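Local coordinates for protein SVS_variant_AS1 (Streptomyces sp. CWA1, PDB 6TJA) that probably cyclises geranylgeranyl diphosphate to spiroviolene or a related diterpene, as an engineered ancestral form of a bacterial class I terpene cyclase, at residues L74-F79 with L195-G200. Sequence-based numbering, arbitrary orientation.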
ATOM      1  N   LEU A  74      23.765   6.176  -1.792  1.00 31.11           N
ATOM      2  CA  LEU A  74      23.814   6.425  -0.332  1.00 31.82           C
ATOM      3  C   LEU A  74      22.387   6.411   0.219  1.00 26.48           C
ATOM      4  O   LEU A  74      22.151   5.697   1.190  1.00 27.39           O
ATOM      5  CB  LEU A  74      24.514   7.753  -0.015  1.00 34.10           C
ATOM      6  CG  LEU A  74      24.458   8.174   1.454  1.00 35.50           C
ATOM      7  CD1 LEU A  74      25.010   7.066   2.350  1.00 34.99           C
ATOM      8  CD2 LEU A  74      25.214   9.487   1.655  1.00 38.27           C
ATOM      9  N   ALA A  75      21.488   7.194  -0.365  1.00 25.45           N
ATOM     10  CA  ALA A  75      20.118   7.381   0.160  1.00 26.97           C
ATOM     11  C   ALA A  75      19.409   6.018   0.217  1.00 28.08           C
ATOM     12  O   ALA A  75      18.853   5.665   1.276  1.00 27.65           O
ATOM     13  CB  ALA A  75      19.381   8.376  -0.690  1.00 26.15           C
ATOM     14  N   THR A  76      19.477   5.239  -0.858  1.00 27.83           N
ATOM     15  CA  THR A  76      18.829   3.901  -0.914  1.00 28.26           C
ATOM     16  C   THR A  76      19.531   2.979   0.093  1.00 27.79           C
ATOM     17  O   THR A  76      18.819   2.293   0.828  1.00 26.96           O
ATOM     18  CB  THR A  76      18.802   3.387  -2.352  1.00 27.60           C
ATOM     19  OG1 THR A  76      20.151   3.352  -2.809  1.00 26.14           O
ATOM     20  CG2 THR A  76      17.965   4.263  -3.258  1.00 27.64           C
ATOM     21  N   SER A  77      20.867   3.018   0.198  1.00 26.78           N
ATOM     22  CA  SER A  77      21.606   2.220   1.219  1.00 28.78           C
ATOM     23  C   SER A  77      21.131   2.576   2.638  1.00 28.91           C
ATOM     24  O   SER A  77      20.941   1.673   3.431  1.00 27.22           O
ATOM     25  CB  SER A  77      23.094   2.374   1.074  1.00 30.90           C
ATOM     26  OG  SER A  77      23.554   1.694  -0.085  1.00 35.31           O
ATOM     27  N   LEU A  78      20.918   3.850   2.956  1.00 29.27           N
ATOM     28  CA  LEU A  78      20.404   4.265   4.298  1.00 29.62           C
ATOM     29  C   LEU A  78      19.095   3.537   4.623  1.00 29.69           C
ATOM     30  O   LEU A  78      18.952   3.013   5.749  1.00 28.03           O
ATOM     31  CB  LEU A  78      20.207   5.782   4.314  1.00 29.67           C
ATOM     32  CG  LEU A  78      21.493   6.602   4.182  1.00 28.42           C
ATOM     33  CD1 LEU A  78      21.201   8.069   4.414  1.00 27.63           C
ATOM     34  CD2 LEU A  78      22.552   6.114   5.156  1.00 28.17           C
ATOM     35  N   PHE A  79      18.149   3.495   3.689  1.00 28.60           N
ATOM     36  CA  PHE A  79      16.858   2.816   3.956  1.00 27.85           C
ATOM     37  C   PHE A  79      17.115   1.347   4.255  1.00 26.58           C
ATOM     38  O   PHE A  79      16.311   0.764   4.963  1.00 27.17           O
ATOM     39  CB  PHE A  79      15.842   2.891   2.821  1.00 25.78           C
ATOM     40  CG  PHE A  79      14.599   2.106   3.155  1.00 24.16           C
ATOM     41  CD1 PHE A  79      13.704   2.574   4.108  1.00 24.53           C
ATOM     42  CD2 PHE A  79      14.345   0.885   2.563  1.00 23.73           C
ATOM     43  CE1 PHE A  79      12.551   1.867   4.421  1.00 21.61           C
ATOM     44  CE2 PHE A  79      13.238   0.137   2.948  1.00 25.88           C
ATOM     45  CZ  PHE A  79      12.347   0.632   3.878  1.00 22.62           C
ATOM     46  N   LEU A 195      15.589   0.492  -6.750  1.00 25.73           N
ATOM     47  CA  LEU A 195      16.500   0.339  -7.878  1.00 24.15           C
ATOM     48  C   LEU A 195      16.523   1.550  -8.804  1.00 27.57           C
ATOM     49  O   LEU A 195      17.536   2.063  -9.105  1.00 28.60           O
ATOM     50  CB  LEU A 195      16.217  -0.927  -8.667  1.00 22.33           C
ATOM     51  CG  LEU A 195      16.622  -2.293  -8.140  1.00 21.88           C
ATOM     52  CD1 LEU A 195      16.008  -3.473  -8.859  1.00 20.10           C
ATOM     53  CD2 LEU A 195      18.117  -2.462  -8.014  1.00 23.45           C
ATOM     54  N   GLU A 196      15.353   1.985  -9.202  1.00 29.65           N
ATOM     55  CA  GLU A 196      15.117   3.111 -10.052  1.00 32.79           C
ATOM     56  C   GLU A 196      15.684   4.387  -9.490  1.00 30.68           C
ATOM     57  O   GLU A 196      16.161   5.215 -10.190  1.00 31.49           O
ATOM     58  CB  GLU A 196      13.624   3.304 -10.080  1.00 38.19           C
ATOM     59  CG  GLU A 196      12.982   2.982 -11.357  1.00 39.15           C
ATOM     60  CD  GLU A 196      11.652   3.614 -11.449  1.00 38.59           C
ATOM     61  OE1 GLU A 196      10.736   3.183 -10.789  1.00 35.76           O
ATOM     62  OE2 GLU A 196      11.532   4.537 -12.215  1.00 38.10           O
ATOM     63  N   ILE A 197      15.538   4.529  -8.195  1.00 28.83           N
ATOM     64  CA  ILE A 197      15.995   5.712  -7.415  1.00 28.81           C
ATOM     65  C   ILE A 197      17.529   5.709  -7.389  1.00 28.42           C
ATOM     66  O   ILE A 197      18.123   6.776  -7.574  1.00 27.82           O
ATOM     67  CB  ILE A 197      15.330   5.729  -6.023  1.00 28.82           C
ATOM     68  CG1 ILE A 197      13.805   5.868  -6.158  1.00 29.98           C
ATOM     69  CG2 ILE A 197      15.915   6.827  -5.162  1.00 25.63           C
ATOM     70  CD1 ILE A 197      13.062   5.819  -4.861  1.00 31.04           C
ATOM     71  N   ALA A 198      18.170   4.592  -7.169  1.00 26.65           N
ATOM     72  CA  ALA A 198      19.606   4.571  -7.109  1.00 29.06           C
ATOM     73  C   ALA A 198      20.247   4.887  -8.455  1.00 32.03           C
ATOM     74  O   ALA A 198      21.136   5.658  -8.574  1.00 28.73           O
ATOM     75  CB  ALA A 198      20.076   3.228  -6.639  1.00 28.14           C
ATOM     76  N   THR A 199      19.656   4.283  -9.449  1.00 30.56           N
ATOM     77  CA  THR A 199      20.019   4.257 -10.828  1.00 29.82           C
ATOM     78  C   THR A 199      19.645   5.488 -11.672  1.00 31.95           C
ATOM     79  O   THR A 199      20.353   5.860 -12.530  1.00 32.64           O
ATOM     80  CB  THR A 199      19.367   2.947 -11.288  1.00 28.15           C
ATOM     81  OG1 THR A 199      20.319   1.904 -11.401  1.00 28.95           O
ATOM     82  CG2 THR A 199      18.557   3.037 -12.403  1.00 27.79           C
ATOM     83  N   GLY A 200      18.525   6.117 -11.388  1.00 33.42           N
ATOM     84  CA  GLY A 200      18.069   7.259 -12.132  1.00 36.32           C
ATOM     85  C   GLY A 200      17.295   6.945 -13.385  1.00 37.75           C
ATOM     86  O   GLY A 200      16.743   7.794 -13.998  1.00 41.12           O
TER
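T76 reaches from helix 70-91 to the short helix 195-199 and meets two side chains there, I197 and A198. Its methyl carbon CG2 does most of the touching: it lies 3.8 Å from I197 CG2, the two branched side chains running alongside each other in opposite senses, methyl beside methyl, and 3.9 Å from A198 N, so it rests against backbone as well as side chain. With chi1 near 58°, T76 OG1 sits between its own N and carbonyl carbon, and there it hydrogen-bonds to R72 O one turn earlier. The hydroxyl is thereby engaged within its own helix; across the contact T76 OG1 meets only A198 CB, at 3.8 Å, a van der Waals approach. Threonine suits this place because one branch settles its polarity locally while the other offers a methyl to the partner helix. Alanine suits position 198: its small methyl, set to the flank, is consistent with the close approach of T76 CA and A198 CA, 6.3 Å. I197, beta-branched, holds its CG2 methyl anti to the backbone N, against T76, and F60 of helix 56-61 packs on both T76 and A198.

The close fit is confined to this buried trio. Beyond it helix 195-199 ends, and G200, exposed and with phi of 85°, suits the turn because a side chain would jam against the preceding carbonyl O; T199 is partly open to solvent. Within the all-helical terpene synthase fold, the direct touches are thus van der Waals only and modest in area, while a polar link between the helices comes from R72, whose side chain binds I197 O as its backbone O takes the T76 hydroxyl.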